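Local coordinates for uncharacterized protein (Bacteroides fragilis, PDB 3EUR) that is of unknown function but contains a thioredoxin-like domain, consistent with a role in thiol-disulphide redox chemistry, at residues F29-L35 against K67-L71; P115-L119 against K129-L133; S56-F62 against V136-A141. All blocks are in the same frame, centred on the assembly; numbering follows the deposited sequence.

Contact 1 (F29-L35 against K67-L71); sequences FPAEYTL and KLKVL
Residues 33-35 and 68-71 run as parallel beta strands, their axes 4.7 Å apart at closest and 30° from each other. Tyr33 pairs with Leu68 (CA to CA 4.6 Å), Thr34 with Lys69 (5.2 Å) and Leu35 with Val70 (4.7 Å). Four backbone hydrogen bonds join them: Tyr33 N to Lys67 O (2.9 Å), Lys69 N to Tyr33 O (3.0 Å), Leu35 N to Lys69 O (2.9 Å) and Leu71 N to Leu35 O (2.9 Å). A beta-alpha-beta crossover of the thioredoxin fold, with helices 44-55 and 57-64, connects the strands. On the face carrying Tyr33, Leu35, Leu68 and Val70, Leu35 CB lies 4.0 Å from Leu68 CD2 and Tyr33 CB 4.1 Å from Leu68 CD1; helix 133-141 packs on Tyr33, Leu35 and Leu68. On the face of Thr34 and Lys69, Phe29 (chi1 t) folds back over the second strand: Leu71 CB sits above its ring, 4.3 Å from the centroid (CH-pi), and Lys69 CB is 3.7 Å from Phe29 CZ. The Glu32 side chain (chi1 and chi2 t) meets Lys67 in a salt bridge, OE1 to NZ 2.7 Å, and a water bridges Lys67 NZ (2.9 Å) and Tyr33 OH (2.8 Å).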
loop_
_atom_site.group_PDB
_atom_site.type_symbol
_atom_site.label_atom_id
_atom_site.label_comp_id
_atom_site.label_asym_id
_atom_site.label_seq_id
_atom_site.Cartn_x
_atom_site.Cartn_y
_atom_site.Cartn_z
ATOM N N PHE A 29 9.363 7.929 -0.975
ATOM C CA PHE A 29 8.683 7.649 0.298
ATOM C C PHE A 29 9.642 7.030 1.274
ATOM O O PHE A 29 10.091 5.909 1.048
ATOM C CB PHE A 29 7.527 6.701 -0.001
ATOM C CG PHE A 29 6.631 6.403 1.169
ATOM C CD1 PHE A 29 5.704 7.351 1.575
ATOM C CD2 PHE A 29 6.650 5.189 1.829
ATOM C CE1 PHE A 29 4.832 7.082 2.629
ATOM C CE2 PHE A 29 5.788 4.916 2.859
ATOM C CZ PHE A 29 4.861 5.862 3.256
ATOM N N PRO A 30 9.977 7.707 2.388
ATOM C CA PRO A 30 11.022 7.156 3.260
ATOM C C PRO A 30 10.506 6.186 4.302
ATOM O O PRO A 30 9.629 6.553 5.073
ATOM C CB PRO A 30 11.598 8.430 3.925
ATOM C CG PRO A 30 10.395 9.331 4.050
ATOM C CD PRO A 30 9.584 9.078 2.780
ATOM N N ALA A 31 11.075 5.005 4.344
ATOM C CA ALA A 31 10.702 4.026 5.370
ATOM C C ALA A 31 11.692 2.884 5.349
ATOM O O ALA A 31 12.059 2.417 4.259
ATOM C CB ALA A 31 9.293 3.497 5.185
ATOM N N GLU A 32 12.071 2.357 6.512
ATOM C CA GLU A 32 12.872 1.129 6.530
ATOM C C GLU A 32 12.102 -0.009 5.833
ATOM O O GLU A 32 12.701 -0.802 5.111
ATOM C CB GLU A 32 13.259 0.757 7.944
ATOM C CG GLU A 32 14.186 -0.453 8.002
ATOM C CD GLU A 32 14.537 -0.895 9.405
ATOM O OE1 GLU A 32 13.687 -0.760 10.274
ATOM O OE2 GLU A 32 15.687 -1.368 9.604
ATOM N N TYR A 33 10.804 -0.066 6.078
ATOM C CA TYR A 33 9.897 -0.987 5.388
ATOM C C TYR A 33 8.716 -0.195 4.897
ATOM O O TYR A 33 8.066 0.509 5.700
ATOM C CB TYR A 33 9.361 -2.085 6.342
ATOM C CG TYR A 33 10.414 -2.959 6.912
ATOM C CD1 TYR A 33 10.784 -4.135 6.282
ATOM C CD2 TYR A 33 11.044 -2.642 8.095
ATOM C CE1 TYR A 33 11.740 -4.964 6.833
ATOM C CE2 TYR A 33 11.998 -3.453 8.641
ATOM C CZ TYR A 33 12.360 -4.627 8.028
ATOM O OH TYR A 33 13.307 -5.447 8.569
ATOM N N THR A 34 8.347 -0.352 3.621
ATOM C CA THR A 34 7.108 0.176 3.121
ATOM C C THR A 34 6.127 -0.982 2.921
ATOM O O THR A 34 6.471 -1.967 2.253
ATOM C CB THR A 34 7.282 0.940 1.784
ATOM O OG1 THR A 34 8.094 2.079 1.978
ATOM C CG2 THR A 34 5.974 1.348 1.191
ATOM N N LEU A 35 4.940 -0.872 3.493
ATOM C CA LEU A 35 3.869 -1.800 3.220
ATOM C C LEU A 35 2.921 -1.133 2.230
ATOM O O LEU A 35 2.198 -0.215 2.590
ATOM C CB LEU A 35 3.145 -2.202 4.506
ATOM C CG LEU A 35 2.098 -3.314 4.357
ATOM C CD1 LEU A 35 2.694 -4.585 3.750
ATOM C CD2 LEU A 35 1.509 -3.610 5.765
ATOM N N LYS A 67 9.576 2.020 12.021
ATOM C CA LYS A 67 10.345 1.182 11.075
ATOM C C LYS A 67 9.476 0.984 9.815
ATOM O O LYS A 67 10.012 0.879 8.694
ATOM C CB LYS A 67 10.642 -0.144 11.683
ATOM C CG LYS A 67 11.604 -0.077 12.820
ATOM C CD LYS A 67 11.726 -1.391 13.555
ATOM C CE LYS A 67 12.324 -2.525 12.821
ATOM N NZ LYS A 67 13.753 -2.320 12.487
ATOM N N LEU A 68 8.168 0.797 9.949
ATOM C CA LEU A 68 7.266 0.469 8.850
ATOM C C LEU A 68 6.261 1.556 8.667
ATOM O O LEU A 68 5.685 2.049 9.631
ATOM C CB LEU A 68 6.552 -0.870 9.142
ATOM C CG LEU A 68 5.637 -1.434 8.032
ATOM C CD1 LEU A 68 5.753 -2.981 8.036
ATOM C CD2 LEU A 68 4.267 -0.955 8.116
ATOM N N LYS A 69 6.018 1.923 7.411
ATOM C CA LYS A 69 4.987 2.848 7.040
ATOM C C LYS A 69 4.095 2.189 5.983
ATOM O O LYS A 69 4.581 1.541 5.074
ATOM C CB LYS A 69 5.528 4.186 6.533
ATOM C CG LYS A 69 6.268 4.954 7.648
ATOM C CD LYS A 69 6.767 6.273 7.247
ATOM C CE LYS A 69 5.613 7.291 7.054
ATOM N NZ LYS A 69 4.831 7.651 8.275
ATOM N N VAL A 70 2.817 2.399 6.125
ATOM C CA VAL A 70 1.801 1.928 5.197
ATOM C C VAL A 70 1.566 3.026 4.146
ATOM O O VAL A 70 1.281 4.192 4.495
ATOM C CB VAL A 70 0.491 1.587 5.901
ATOM C CG1 VAL A 70 -0.586 1.169 4.889
ATOM C CG2 VAL A 70 0.682 0.476 6.954
ATOM N N LEU A 71 1.677 2.647 2.869
ATOM C CA LEU A 71 1.335 3.492 1.730
ATOM C C LEU A 71 0.175 2.817 1.036
ATOM O O LEU A 71 0.330 1.772 0.412
ATOM C CB LEU A 71 2.547 3.633 0.807
ATOM C CG LEU A 71 2.309 4.522 -0.418
ATOM C CD1 LEU A 71 1.892 5.910 -0.047
ATOM C CD2 LEU A 71 3.577 4.521 -1.257
HETATM O O HOH W 1 14.151 -4.895 11.165
#

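Contact 2 (P115-L119 against K129-L133); sequences PTLYL and KDATL
Strands 116-120 and 126-131 form the antiparallel beta hairpin near the C-terminal end of the thioredoxin fold, and residues 115-119 meet the second strand where it turns a corner towards helix 133-141. Pro115 follows a cis peptide bond just ahead of the first strand, a hallmark of thioredoxin-like proteins, and its ring lies against Ala45 and Met49 of helix 44-55. Residues 116-119 are extended, whereas Asp130 takes left-handed backbone angles (phi 47°, psi 56°) that bend the partner chain; Lys129 CA is 4.9 Å from Tyr118 CA and Asp130 CA 5.1 Å from Leu117 CA. One direct hydrogen bond joins the backbones, Ala131 N to Leu117 O at 3.0 Å. Asp130 N is equally near that oxygen but too poorly angled to bond. The apolar contact is between leucines: Leu117 (mt) brings CD1 to 4.3 Å from CD1 of Leu133 (tp), on the face shared with Val136. Separately, Tyr118 (chi1 m), whose ring also meets Tyr109 edge to face, packs one ring face over Asp130 N, with CZ 4.1 Å away, while its CE1 is 3.6 Å from CG of the extended Lys129 side chain. Thr132 occupies the N-cap of the following helix, its OG1 accepting from Lys135 N. Two waters fill the gap beside the bend. One links Thr116 OG1 (2.9 Å) to Asp130 OD1 (2.6 Å). The other accepts from Leu117 N at 2.9 Å and donates to Asp130 OD1 at 2.8 Å and to Ala131 O at 2.6 Å.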
loop_
_atom_site.group_PDB
_atom_site.type_symbol
_atom_site.label_atom_id
_atom_site.label_comp_id
_atom_site.label_asym_id
_atom_site.label_seq_id
_atom_site.Cartn_x
_atom_site.Cartn_y
_atom_site.Cartn_z
ATOM N N PRO A 115 -7.870 -6.415 -2.739
ATOM C CA PRO A 115 -6.698 -5.752 -2.148
ATOM C C PRO A 115 -5.476 -6.623 -2.121
ATOM O O PRO A 115 -5.545 -7.781 -1.947
ATOM C CB PRO A 115 -7.149 -5.502 -0.714
ATOM C CG PRO A 115 -8.081 -6.564 -0.443
ATOM C CD PRO A 115 -8.832 -6.750 -1.693
ATOM N N THR A 116 -4.330 -5.976 -2.317
ATOM C CA THR A 116 -3.041 -6.651 -2.350
ATOM C C THR A 116 -1.939 -5.878 -1.629
ATOM O O THR A 116 -1.843 -4.652 -1.685
ATOM C CB THR A 116 -2.591 -6.929 -3.798
ATOM O OG1 THR A 116 -3.734 -7.229 -4.608
ATOM C CG2 THR A 116 -1.623 -8.102 -3.839
ATOM N N LEU A 117 -1.097 -6.638 -0.941
ATOM C CA LEU A 117 0.037 -6.119 -0.187
ATOM C C LEU A 117 1.360 -6.480 -0.803
ATOM O O LEU A 117 1.572 -7.606 -1.232
ATOM C CB LEU A 117 0.005 -6.682 1.244
ATOM C CG LEU A 117 -1.191 -6.339 2.097
ATOM C CD1 LEU A 117 -1.110 -7.110 3.425
ATOM C CD2 LEU A 117 -1.283 -4.845 2.381
ATOM N N TYR A 118 2.264 -5.507 -0.821
ATOM C CA TYR A 118 3.686 -5.734 -1.080
ATOM C C TYR A 118 4.473 -5.209 0.103
ATOM O O TYR A 118 4.195 -4.118 0.571
ATOM C CB TYR A 118 4.183 -5.004 -2.348
ATOM C CG TYR A 118 3.667 -5.517 -3.640
ATOM C CD1 TYR A 118 4.532 -6.202 -4.487
ATOM C CD2 TYR A 118 2.360 -5.387 -4.002
ATOM C CE1 TYR A 118 4.133 -6.700 -5.694
ATOM C CE2 TYR A 118 1.898 -5.927 -5.256
ATOM C CZ TYR A 118 2.819 -6.607 -6.051
ATOM O OH TYR A 118 2.406 -7.145 -7.273
ATOM N N LEU A 119 5.462 -5.969 0.563
ATOM C CA LEU A 119 6.389 -5.490 1.575
ATOM C C LEU A 119 7.694 -5.174 0.884
ATOM O O LEU A 119 8.252 -6.023 0.181
ATOM C CB LEU A 119 6.588 -6.515 2.689
ATOM C CG LEU A 119 7.464 -6.036 3.860
ATOM C CD1 LEU A 119 6.825 -4.978 4.660
ATOM C CD2 LEU A 119 7.892 -7.240 4.731
ATOM N N LYS A 129 5.796 -10.220 -2.378
ATOM C CA LYS A 129 4.916 -9.870 -3.462
ATOM C C LYS A 129 3.515 -10.442 -3.227
ATOM O O LYS A 129 3.376 -11.657 -3.107
ATOM C CB LYS A 129 5.480 -10.398 -4.800
ATOM C CG LYS A 129 4.441 -10.232 -5.936
ATOM C CD LYS A 129 4.993 -10.584 -7.299
ATOM C CE LYS A 129 4.032 -10.250 -8.408
ATOM N NZ LYS A 129 4.634 -10.531 -9.784
ATOM N N ASP A 130 2.467 -9.623 -3.276
ATOM C CA ASP A 130 1.112 -10.082 -3.157
ATOM C C ASP A 130 0.935 -11.054 -1.976
ATOM O O ASP A 130 0.497 -12.166 -2.122
ATOM C CB ASP A 130 0.661 -10.626 -4.512
ATOM C CG ASP A 130 -0.730 -11.047 -4.466
ATOM O OD1 ASP A 130 -1.398 -10.607 -3.506
ATOM O OD2 ASP A 130 -1.170 -11.815 -5.375
ATOM N N ALA A 131 1.309 -10.588 -0.820
ATOM C CA ALA A 131 1.269 -11.345 0.414
ATOM C C ALA A 131 -0.040 -11.159 1.130
ATOM O O ALA A 131 -0.613 -10.080 1.116
ATOM C CB ALA A 131 2.451 -10.912 1.302
ATOM N N THR A 132 -0.486 -12.200 1.822
ATOM C CA THR A 132 -1.510 -12.023 2.787
ATOM C C THR A 132 -1.016 -11.241 3.999
ATOM O O THR A 132 0.193 -11.185 4.263
ATOM C CB THR A 132 -2.030 -13.385 3.283
ATOM O OG1 THR A 132 -0.967 -14.038 3.936
ATOM C CG2 THR A 132 -2.594 -14.254 2.124
ATOM N N LEU A 133 -1.937 -10.671 4.769
ATOM C CA LEU A 133 -1.550 -10.012 5.989
ATOM C C LEU A 133 -0.798 -10.960 6.898
ATOM O O LEU A 133 0.232 -10.603 7.500
ATOM C CB LEU A 133 -2.768 -9.424 6.688
ATOM C CG LEU A 133 -2.435 -8.600 7.941
ATOM C CD1 LEU A 133 -1.380 -7.538 7.692
ATOM C CD2 LEU A 133 -3.716 -7.940 8.440
HETATM O O HOH W 2 -3.905 -10.069 -3.909
HETATM O O HOH W 3 -1.863 -9.417 -1.053
#

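Contact 3 (S56-F62 against V136-A141); sequences SPVINGF and VEQYLA
Two helices packed over one face of the thioredoxin-fold sheet meet here: helix 57-64, which follows helix 44-55 after a break at Ser56, and the C-terminal helix 133-141. Pro57 to Phe62 and Val136 to Leu140 have helical angles. The axes approach to 9.2 Å and their directions differ by 54° (signed crossing angle +54°), with the closest CA pair Val58 and Glu137 at 5.8 Å. Val136 (chi1 t) starts the contact near the sheet, where it also touches Leu35 and Leu117; its CG1 lies 4.1 Å from CD1 of Ile59, whose mt side chain reaches across from a sideways start. Glu137, next in line, folds its carboxylate (chi1 m, chi2 t, chi3 -63°) towards the start of helix 57-64. Its CG is 4.1 Å from Ile59 CD1, its backbone O is 3.7 Å from Val58 CG1, and its OE2 accepts a 2.7 Å hydrogen bond from Ser56 OG. A water donates to the same OE2 (2.7 Å) and accepts from Val58 N (3.0 Å), so the acid reaches an N-terminal amide of the helix through solvent. One turn further, Leu140 (mt) packs between Val58, Ile59 and Phe62: CB is 3.8 Å from Val58 CG1 and lies over the Phe62 ring, 4.1 Å from its centroid, as a CH-pi contact, while CD1 is 4.3 Å from Ile59 CG1. Ala141 adds its CB, 4.2 Å from Val58 CG2. Ser56 (chi1 t) is the N-cap of its helix, and its OG accepts from Ile59 N at 3.1 Å.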
loop_
_atom_site.group_PDB
_atom_site.type_symbol
_atom_site.label_atom_id
_atom_site.label_comp_id
_atom_site.label_asym_id
_atom_site.label_seq_id
_atom_site.Cartn_x
_atom_site.Cartn_y
_atom_site.Cartn_z
ATOM N N SER A 56 -3.414 -5.698 13.918
ATOM C CA SER A 56 -2.273 -6.616 13.965
ATOM C C SER A 56 -1.238 -6.205 15.018
ATOM O O SER A 56 -0.621 -5.144 14.901
ATOM C CB SER A 56 -1.555 -6.607 12.624
ATOM O OG SER A 56 -0.342 -7.293 12.697
ATOM N N PRO A 57 -0.974 -7.066 16.008
ATOM C CA PRO A 57 0.082 -6.761 16.974
ATOM C C PRO A 57 1.425 -6.538 16.290
ATOM O O PRO A 57 2.132 -5.571 16.589
ATOM C CB PRO A 57 0.106 -8.008 17.869
ATOM C CG PRO A 57 -1.328 -8.438 17.859
ATOM C CD PRO A 57 -1.782 -8.212 16.443
ATOM N N VAL A 58 1.804 -7.433 15.391
ATOM C CA VAL A 58 3.110 -7.324 14.771
ATOM C C VAL A 58 3.271 -6.057 13.964
ATOM O O VAL A 58 4.254 -5.328 14.084
ATOM C CB VAL A 58 3.486 -8.572 13.957
ATOM C CG1 VAL A 58 4.687 -8.333 13.078
ATOM C CG2 VAL A 58 3.640 -9.767 14.870
ATOM N N ILE A 59 2.296 -5.761 13.129
ATOM C CA ILE A 59 2.428 -4.569 12.304
ATOM C C ILE A 59 2.438 -3.335 13.172
ATOM O O ILE A 59 3.223 -2.406 12.912
ATOM C CB ILE A 59 1.364 -4.546 11.188
ATOM C CG1 ILE A 59 1.716 -5.700 10.169
ATOM C CG2 ILE A 59 1.284 -3.152 10.544
ATOM C CD1 ILE A 59 0.711 -6.208 9.125
ATOM N N ASN A 60 1.561 -3.274 14.178
ATOM C CA ASN A 60 1.497 -2.132 15.122
ATOM C C ASN A 60 2.845 -1.922 15.857
ATOM O O ASN A 60 3.249 -0.808 16.123
ATOM C CB ASN A 60 0.324 -2.274 16.128
ATOM C CG ASN A 60 -0.986 -1.783 15.539
ATOM O OD1 ASN A 60 -1.664 -2.477 14.676
ATOM N ND2 ASN A 60 -1.241 -0.529 15.800
ATOM N N GLY A 61 3.550 -2.992 16.191
ATOM C CA GLY A 61 4.844 -2.831 16.828
ATOM C C GLY A 61 5.810 -2.143 15.871
ATOM O O GLY A 61 6.582 -1.250 16.264
ATOM N N PHE A 62 5.811 -2.563 14.622
ATOM C CA PHE A 62 6.709 -1.967 13.628
ATOM C C PHE A 62 6.330 -0.512 13.266
ATOM O O PHE A 62 7.234 0.306 13.044
ATOM C CB PHE A 62 6.736 -2.827 12.365
ATOM C CG PHE A 62 7.762 -3.951 12.432
ATOM C CD1 PHE A 62 7.534 -5.091 13.199
ATOM C CD2 PHE A 62 8.959 -3.863 11.770
ATOM C CE1 PHE A 62 8.462 -6.085 13.265
ATOM C CE2 PHE A 62 9.873 -4.855 11.816
ATOM C CZ PHE A 62 9.640 -5.990 12.606
ATOM N N VAL A 136 2.809 -11.285 5.882
ATOM C CA VAL A 136 3.578 -10.101 6.272
ATOM C C VAL A 136 3.925 -10.182 7.764
ATOM O O VAL A 136 5.075 -9.933 8.145
ATOM C CB VAL A 136 2.810 -8.802 5.949
ATOM C CG1 VAL A 136 3.530 -7.568 6.505
ATOM C CG2 VAL A 136 2.586 -8.662 4.433
ATOM N N GLU A 137 2.963 -10.566 8.599
ATOM C CA GLU A 137 3.216 -10.656 10.036
ATOM C C GLU A 137 4.290 -11.689 10.325
ATOM O O GLU A 137 5.172 -11.489 11.148
ATOM C CB GLU A 137 1.929 -11.004 10.797
ATOM C CG GLU A 137 0.850 -9.952 10.728
ATOM C CD GLU A 137 -0.431 -10.466 11.342
ATOM O OE1 GLU A 137 -0.994 -11.457 10.793
ATOM O OE2 GLU A 137 -0.899 -9.891 12.354
ATOM N N GLN A 138 4.192 -12.853 9.668
ATOM C CA GLN A 138 5.181 -13.891 9.870
ATOM C C GLN A 138 6.583 -13.435 9.481
ATOM O O GLN A 138 7.552 -13.684 10.199
ATOM C CB GLN A 138 4.778 -15.145 9.098
ATOM C CG GLN A 138 5.555 -16.350 9.508
ATOM C CD GLN A 138 5.372 -17.513 8.569
ATOM O OE1 GLN A 138 4.268 -17.756 8.048
ATOM N NE2 GLN A 138 6.474 -18.255 8.333
ATOM N N TYR A 139 6.686 -12.764 8.347
ATOM C CA TYR A 139 7.985 -12.278 7.870
ATOM C C TYR A 139 8.594 -11.313 8.872
ATOM O O TYR A 139 9.763 -11.391 9.219
ATOM C CB TYR A 139 7.761 -11.604 6.526
ATOM C CG TYR A 139 9.037 -11.143 5.880
ATOM C CD1 TYR A 139 9.682 -11.927 4.949
ATOM C CD2 TYR A 139 9.616 -9.939 6.199
ATOM C CE1 TYR A 139 10.863 -11.533 4.345
ATOM C CE2 TYR A 139 10.811 -9.534 5.608
ATOM C CZ TYR A 139 11.423 -10.340 4.689
ATOM O OH TYR A 139 12.604 -9.979 4.073
ATOM N N LEU A 140 7.777 -10.360 9.334
ATOM C CA LEU A 140 8.283 -9.335 10.230
ATOM C C LEU A 140 8.597 -9.863 11.635
ATOM O O LEU A 140 9.464 -9.329 12.322
ATOM C CB LEU A 140 7.291 -8.177 10.349
ATOM C CG LEU A 140 7.103 -7.324 9.087
ATOM C CD1 LEU A 140 5.904 -6.406 9.299
ATOM C CD2 LEU A 140 8.438 -6.612 8.721
ATOM N N ALA A 141 7.887 -10.882 12.106
ATOM C CA ALA A 141 8.134 -11.447 13.435
ATOM C C ALA A 141 9.370 -12.342 13.469
ATOM O O ALA A 141 9.864 -12.711 14.512
ATOM C CB ALA A 141 6.885 -12.189 13.872
HETATM O O HOH W 4 0.382 -9.948 14.757
#

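How the contacts relate
From the N terminus, the chain enters contact 1 at 29-35, leaves through helix 44-55 and opens contact 3 at 56-62 before contact 1 closes at 67-71. These two therefore cross, and the Phe62 carbonyl meets the backbone of Lys67 and Leu68 where helix leads into strand. Contact 2 opens at 115-119 and closes at 129-133, after contact 1 and wholly within the long loop that ends when 136-141 closes contact 3. Strands 33-38 and 116-120 are sheet neighbours, so contacts 1 and 2 share one sheet, with Leu119 against Tyr33 and Leu68. Contact 3 joins the helices over that sheet: Leu140 packs on Leu68, and Ile59 on Leu133.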